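Siroheme decarboxylase (Hydrogenobacter thermophilus, PDB 4CH7) catalyses the decarboxylation of siroheme to didecarboxysiroheme, releasing two molecules of carbon dioxide, in heme d1 biosynthesis. Local coordinates at residues I49-L62 / L211-V223. Sequence-based numbering, arbitrary orientation.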
loop_
_atom_site.group_PDB
_atom_site.type_symbol
_atom_site.label_atom_id
_atom_site.label_comp_id
_atom_site.label_asym_id
_atom_site.label_seq_id
_atom_site.Cartn_x
_atom_site.Cartn_y
_atom_site.Cartn_z
ATOM N N ILE A 49 6.043 -2.399 18.298
ATOM C CA ILE A 49 4.736 -1.746 18.352
ATOM C C ILE A 49 4.709 -0.694 17.249
ATOM O O ILE A 49 3.657 -0.355 16.704
ATOM C CB ILE A 49 4.427 -1.141 19.738
ATOM C CG1 ILE A 49 2.986 -1.460 20.137
ATOM C CG2 ILE A 49 4.671 0.361 19.763
ATOM C CD1 ILE A 49 2.669 -2.940 20.114
ATOM N N VAL A 50 5.896 -0.182 16.943
ATOM C CA VAL A 50 6.178 0.437 15.665
ATOM C C VAL A 50 7.347 -0.400 15.166
ATOM O O VAL A 50 8.202 -0.785 15.951
ATOM C CB VAL A 50 6.532 1.942 15.797
ATOM C CG1 VAL A 50 5.367 2.710 16.403
ATOM C CG2 VAL A 50 7.783 2.148 16.631
ATOM N N ARG A 51 7.365 -0.759 13.891
ATOM C CA ARG A 51 8.409 -1.661 13.417
ATOM C C ARG A 51 9.358 -0.947 12.481
ATOM O O ARG A 51 10.408 -1.475 12.110
ATOM C CB ARG A 51 7.801 -2.877 12.718
ATOM C CG ARG A 51 7.366 -3.989 13.654
ATOM C CD ARG A 51 5.935 -4.410 13.372
ATOM N NE ARG A 51 4.967 -3.496 13.970
ATOM C CZ ARG A 51 3.846 -3.102 13.374
ATOM N NH1 ARG A 51 3.554 -3.539 12.158
ATOM N NH2 ARG A 51 3.019 -2.269 13.991
ATOM N N HIS A 52 8.982 0.268 12.110
ATOM C CA HIS A 52 9.725 1.000 11.108
ATOM C C HIS A 52 9.480 2.490 11.248
ATOM O O HIS A 52 8.646 2.928 12.045
ATOM C CB HIS A 52 9.299 0.528 9.719
ATOM C CG HIS A 52 10.420 0.461 8.730
ATOM N ND1 HIS A 52 10.457 1.244 7.599
ATOM C CD2 HIS A 52 11.539 -0.297 8.705
ATOM C CE1 HIS A 52 11.551 0.972 6.915
ATOM N NE2 HIS A 52 12.229 0.038 7.564
ATOM N N ILE A 53 10.226 3.256 10.464
ATOM C CA ILE A 53 10.075 4.697 10.382
ATOM C C ILE A 53 10.650 5.104 9.033
ATOM O O ILE A 53 11.810 4.822 8.733
ATOM C CB ILE A 53 10.783 5.403 11.558
ATOM C CG1 ILE A 53 10.819 6.916 11.350
ATOM C CG2 ILE A 53 12.184 4.838 11.780
ATOM C CD1 ILE A 53 10.971 7.670 12.650
ATOM N N ALA A 54 9.825 5.734 8.203
ATOM C CA ALA A 54 10.175 5.906 6.800
ATOM C C ALA A 54 9.340 6.982 6.136
ATOM O O ALA A 54 8.280 7.354 6.640
ATOM C CB ALA A 54 10.002 4.584 6.056
ATOM N N PRO A 55 9.829 7.497 4.999
ATOM C CA PRO A 55 9.002 8.365 4.161
ATOM C C PRO A 55 7.839 7.576 3.582
ATOM O O PRO A 55 7.992 6.383 3.313
ATOM C CB PRO A 55 9.953 8.761 3.030
ATOM C CG PRO A 55 11.326 8.625 3.614
ATOM C CD PRO A 55 11.230 7.446 4.538
ATOM N N ILE A 56 6.693 8.225 3.405
ATOM C CA ILE A 56 5.576 7.603 2.704
ATOM C C ILE A 56 5.344 8.361 1.401
ATOM O O ILE A 56 5.018 9.549 1.413
ATOM C CB ILE A 56 4.281 7.559 3.558
ATOM C CG1 ILE A 56 4.347 6.434 4.593
ATOM C CG2 ILE A 56 3.065 7.330 2.679
ATOM C CD1 ILE A 56 5.214 6.730 5.795
ATOM N N TYR A 57 5.538 7.674 0.279
ATOM C CA TYR A 57 5.372 8.289 -1.033
ATOM C C TYR A 57 4.021 7.920 -1.634
ATOM O O TYR A 57 3.530 6.810 -1.422
ATOM C CB TYR A 57 6.502 7.860 -1.972
ATOM C CG TYR A 57 7.846 8.470 -1.638
ATOM C CD1 TYR A 57 8.172 9.745 -2.070
ATOM C CD2 TYR A 57 8.789 7.768 -0.897
ATOM C CE1 TYR A 57 9.393 10.311 -1.771
ATOM C CE2 TYR A 57 10.017 8.329 -0.592
ATOM C CZ TYR A 57 10.312 9.600 -1.034
ATOM O OH TYR A 57 11.530 10.167 -0.738
ATOM N N ASP A 58 3.419 8.847 -2.374
ATOM C CA ASP A 58 2.156 8.565 -3.047
ATOM C C ASP A 58 2.419 7.773 -4.324
ATOM O O ASP A 58 3.109 8.249 -5.224
ATOM C CB ASP A 58 1.407 9.860 -3.359
ATOM C CG ASP A 58 0.052 9.612 -3.989
ATOM O OD1 ASP A 58 0.003 9.352 -5.207
ATOM O OD2 ASP A 58 -0.962 9.686 -3.268
ATOM N N SER A 59 1.865 6.565 -4.386
ATOM C CA SER A 59 2.106 5.638 -5.493
ATOM C C SER A 59 1.893 6.249 -6.880
ATOM O O SER A 59 2.790 6.208 -7.722
ATOM C CB SER A 59 1.237 4.388 -5.329
ATOM O OG SER A 59 1.418 3.486 -6.402
ATOM N N ARG A 60 0.714 6.817 -7.114
ATOM C CA ARG A 60 0.389 7.360 -8.432
ATOM C C ARG A 60 1.134 8.658 -8.756
ATOM O O ARG A 60 1.420 8.939 -9.921
ATOM C CB ARG A 60 -1.125 7.534 -8.608
ATOM C CG ARG A 60 -1.822 8.326 -7.512
ATOM C CD ARG A 60 -3.252 8.666 -7.909
ATOM N NE ARG A 60 -3.295 9.507 -9.100
ATOM C CZ ARG A 60 -3.277 10.836 -9.076
ATOM N NH1 ARG A 60 -3.221 11.481 -7.919
ATOM N NH2 ARG A 60 -3.315 11.521 -10.209
ATOM N N LEU A 61 1.447 9.443 -7.730
ATOM C CA LEU A 61 2.192 10.686 -7.925
ATOM C C LEU A 61 3.657 10.403 -8.264
ATOM O O LEU A 61 4.356 11.260 -8.808
ATOM C CB LEU A 61 2.056 11.602 -6.706
ATOM C CG LEU A 61 0.653 12.194 -6.560
ATOM C CD1 LEU A 61 0.483 12.988 -5.277
ATOM C CD2 LEU A 61 0.332 13.057 -7.765
ATOM N N LEU A 62 4.106 9.191 -7.948
ATOM C CA LEU A 62 5.412 8.716 -8.389
ATOM C C LEU A 62 5.346 8.349 -9.867
ATOM O O LEU A 62 6.369 8.294 -10.552
ATOM C CB LEU A 62 5.856 7.498 -7.574
ATOM C CG LEU A 62 6.202 7.710 -6.100
ATOM C CD1 LEU A 62 6.517 6.394 -5.406
ATOM C CD2 LEU A 62 7.365 8.670 -5.965
ATOM N N LEU A 211 8.594 17.910 -3.282
ATOM C CA LEU A 211 7.844 16.675 -3.473
ATOM C C LEU A 211 6.678 16.597 -2.491
ATOM O O LEU A 211 5.611 16.075 -2.821
ATOM C CB LEU A 211 8.758 15.459 -3.313
ATOM C CG LEU A 211 9.797 15.238 -4.411
ATOM C CD1 LEU A 211 10.723 14.085 -4.074
ATOM C CD2 LEU A 211 9.107 14.992 -5.736
ATOM N N LYS A 212 6.885 17.121 -1.285
ATOM C CA LYS A 212 5.833 17.154 -0.276
ATOM C C LYS A 212 4.756 18.167 -0.655
ATOM O O LYS A 212 3.563 17.912 -0.478
ATOM C CB LYS A 212 6.405 17.473 1.107
ATOM C CG LYS A 212 5.359 17.457 2.208
ATOM C CD LYS A 212 5.794 16.610 3.391
ATOM C CE LYS A 212 6.524 17.433 4.431
ATOM N NZ LYS A 212 6.796 16.657 5.672
ATOM N N GLU A 213 5.185 19.310 -1.185
ATOM C CA GLU A 213 4.259 20.327 -1.671
ATOM C C GLU A 213 3.398 19.760 -2.796
ATOM O O GLU A 213 2.221 20.100 -2.928
ATOM C CB GLU A 213 5.025 21.548 -2.181
ATOM C CG GLU A 213 5.871 22.253 -1.134
ATOM C CD GLU A 213 7.019 23.031 -1.750
ATOM O OE1 GLU A 213 6.915 23.400 -2.940
ATOM O OE2 GLU A 213 8.025 23.266 -1.047
ATOM N N ARG A 214 4.000 18.889 -3.603
ATOM C CA ARG A 214 3.314 18.283 -4.736
ATOM C C ARG A 214 2.527 17.043 -4.324
ATOM O O ARG A 214 1.779 16.483 -5.126
ATOM C CB ARG A 214 4.318 17.929 -5.835
ATOM C CG ARG A 214 4.924 19.137 -6.539
ATOM C CD ARG A 214 6.241 18.784 -7.216
ATOM N NE ARG A 214 6.131 17.587 -8.045
ATOM C CZ ARG A 214 7.163 16.981 -8.625
ATOM N NH1 ARG A 214 8.389 17.456 -8.470
ATOM N NH2 ARG A 214 6.971 15.894 -9.359
ATOM N N GLY A 215 2.693 16.614 -3.077
ATOM C CA GLY A 215 1.976 15.453 -2.578
ATOM C C GLY A 215 2.644 14.136 -2.926
ATOM O O GLY A 215 2.172 13.070 -2.522
ATOM N N VAL A 216 3.732 14.209 -3.689
ATOM C CA VAL A 216 4.513 13.026 -4.038
ATOM C C VAL A 216 5.048 12.394 -2.763
ATOM O O VAL A 216 5.032 11.168 -2.603
ATOM C CB VAL A 216 5.691 13.383 -4.959
ATOM C CG1 VAL A 216 6.405 12.124 -5.421
ATOM C CG2 VAL A 216 5.207 14.186 -6.153
ATOM N N LEU A 217 5.523 13.246 -1.860
ATOM C CA LEU A 217 5.901 12.820 -0.521
ATOM C C LEU A 217 4.767 13.156 0.439
ATOM O O LEU A 217 4.461 14.329 0.655
ATOM C CB LEU A 217 7.191 13.510 -0.070
ATOM C CG LEU A 217 7.712 13.149 1.325
ATOM C CD1 LEU A 217 7.964 11.661 1.419
ATOM C CD2 LEU A 217 8.975 13.925 1.661
ATOM N N ARG A 218 4.139 12.130 1.004
ATOM C CA ARG A 218 3.055 12.341 1.957
ATOM C C ARG A 218 3.587 12.838 3.289
ATOM O O ARG A 218 3.166 13.885 3.790
ATOM C CB ARG A 218 2.263 11.055 2.182
ATOM C CG ARG A 218 1.265 10.714 1.086
ATOM C CD ARG A 218 0.437 9.504 1.487
ATOM N NE ARG A 218 -0.552 9.144 0.478
ATOM C CZ ARG A 218 -0.638 7.946 -0.090
ATOM N NH1 ARG A 218 0.206 6.983 0.252
ATOM N NH2 ARG A 218 -1.574 7.708 -0.998
ATOM N N ARG A 219 4.521 12.074 3.850
ATOM C CA ARG A 219 5.064 12.351 5.170
ATOM C C ARG A 219 6.212 11.401 5.471
ATOM O O ARG A 219 6.426 10.422 4.755
ATOM C CB ARG A 219 3.974 12.170 6.225
ATOM C CG ARG A 219 3.405 10.765 6.260
ATOM C CD ARG A 219 1.942 10.760 6.668
ATOM N NE ARG A 219 1.749 11.208 8.042
ATOM C CZ ARG A 219 1.829 10.407 9.100
ATOM N NH1 ARG A 219 2.102 9.121 8.941
ATOM N NH2 ARG A 219 1.637 10.893 10.318
ATOM N N ILE A 220 6.948 11.702 6.534
ATOM C CA ILE A 220 7.935 10.779 7.072
ATOM C C ILE A 220 7.500 10.427 8.487
ATOM O O ILE A 220 7.426 11.303 9.347
ATOM C CB ILE A 220 9.335 11.408 7.103
ATOM C CG1 ILE A 220 9.785 11.765 5.687
ATOM C CG2 ILE A 220 10.338 10.468 7.762
ATOM C CD1 ILE A 220 11.145 12.414 5.618
ATOM N N SER A 221 7.197 9.155 8.728
ATOM C CA SER A 221 6.680 8.754 10.031
ATOM C C SER A 221 6.972 7.305 10.378
ATOM O O SER A 221 7.332 6.503 9.517
ATOM C CB SER A 221 5.168 8.982 10.100
ATOM O OG SER A 221 4.855 10.360 10.129
ATOM N N ALA A 222 6.818 6.988 11.659
ATOM C CA ALA A 222 6.790 5.609 12.114
ATOM C C ALA A 222 5.336 5.158 12.082
ATOM O O ALA A 222 4.435 5.965 12.318
ATOM C CB ALA A 222 7.345 5.504 13.519
ATOM N N VAL A 223 5.106 3.885 11.778
ATOM C CA VAL A 223 3.753 3.338 11.750
ATOM C C VAL A 223 3.678 2.036 12.538
ATOM O O VAL A 223 4.660 1.611 13.141
ATOM C CB VAL A 223 3.263 3.082 10.312
ATOM C CG1 VAL A 223 1.907 2.395 10.332
ATOM C CG2 VAL A 223 3.186 4.384 9.533
HETATM O O HOH W 1 0.705 5.088 -2.204
#
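Ala54 and Ser221 exchange two backbone hydrogen bonds and set the antiparallel register of strands 53-57 and 217-222. Ile56 N donates to Arg219 O at 2.6 Å, and Arg218 N donates to Ile56 O. Arg218 and Arg219 thus both face Ile56, a classic beta bulge. Past it, Asp58 N continues the pairing to Val216 O at 2.8 Å.

Pro55, Tyr57, Leu217 and Ile220 make the apolar contacts on one face of the sheet. Leu217 CD1 sits over a face of the Tyr57 ring, 4.0 Å from its centroid, in a CH-pi contact. Leu217 holds its CG anti to the backbone N (chi1 -180°), which helps bring CD1 over the ring. The Tyr57 hydroxyl is hydrogen-bonded to Thr179 OG1. Pro55 and Ile220 lie side by side. Beyond the paired strands, Val216 CG1 meets Leu62 CD2 at 3.6 Å, and Leu61 CD1 packs against the Gly215 carbonyl.

The polar contacts gather at the bulge and just past the end of strand 53-57. The extended Arg218 chain passes Ile56 CG2, which lies at the guanidinium edge. Asp58 OD2 is 3.1 Å from Arg218 NH2, well out of the guanidinium plane, so this salt bridge rests on charge alone. A water accepts from Arg218 NH1 and Ser59 N. Asp58 OD1 takes Leu61 N through its anti lone pair at 2.9 Å, an Asx motif. Replacing Asp58 by an alanine removes both oxygens, which would probably leave Arg218 without this counter-charge and Leu61 N without its acceptor.

Gly215, the first residue to leave helical angles after helix 201-213, has a positive phi (84°) and forms a Schellman motif. Strand 53-57 follows helix 34-47 and strand 217-222 follows helix 201-213. Their pairing as a two-stranded antiparallel sheet links the two helix-turn-helix units of the chain.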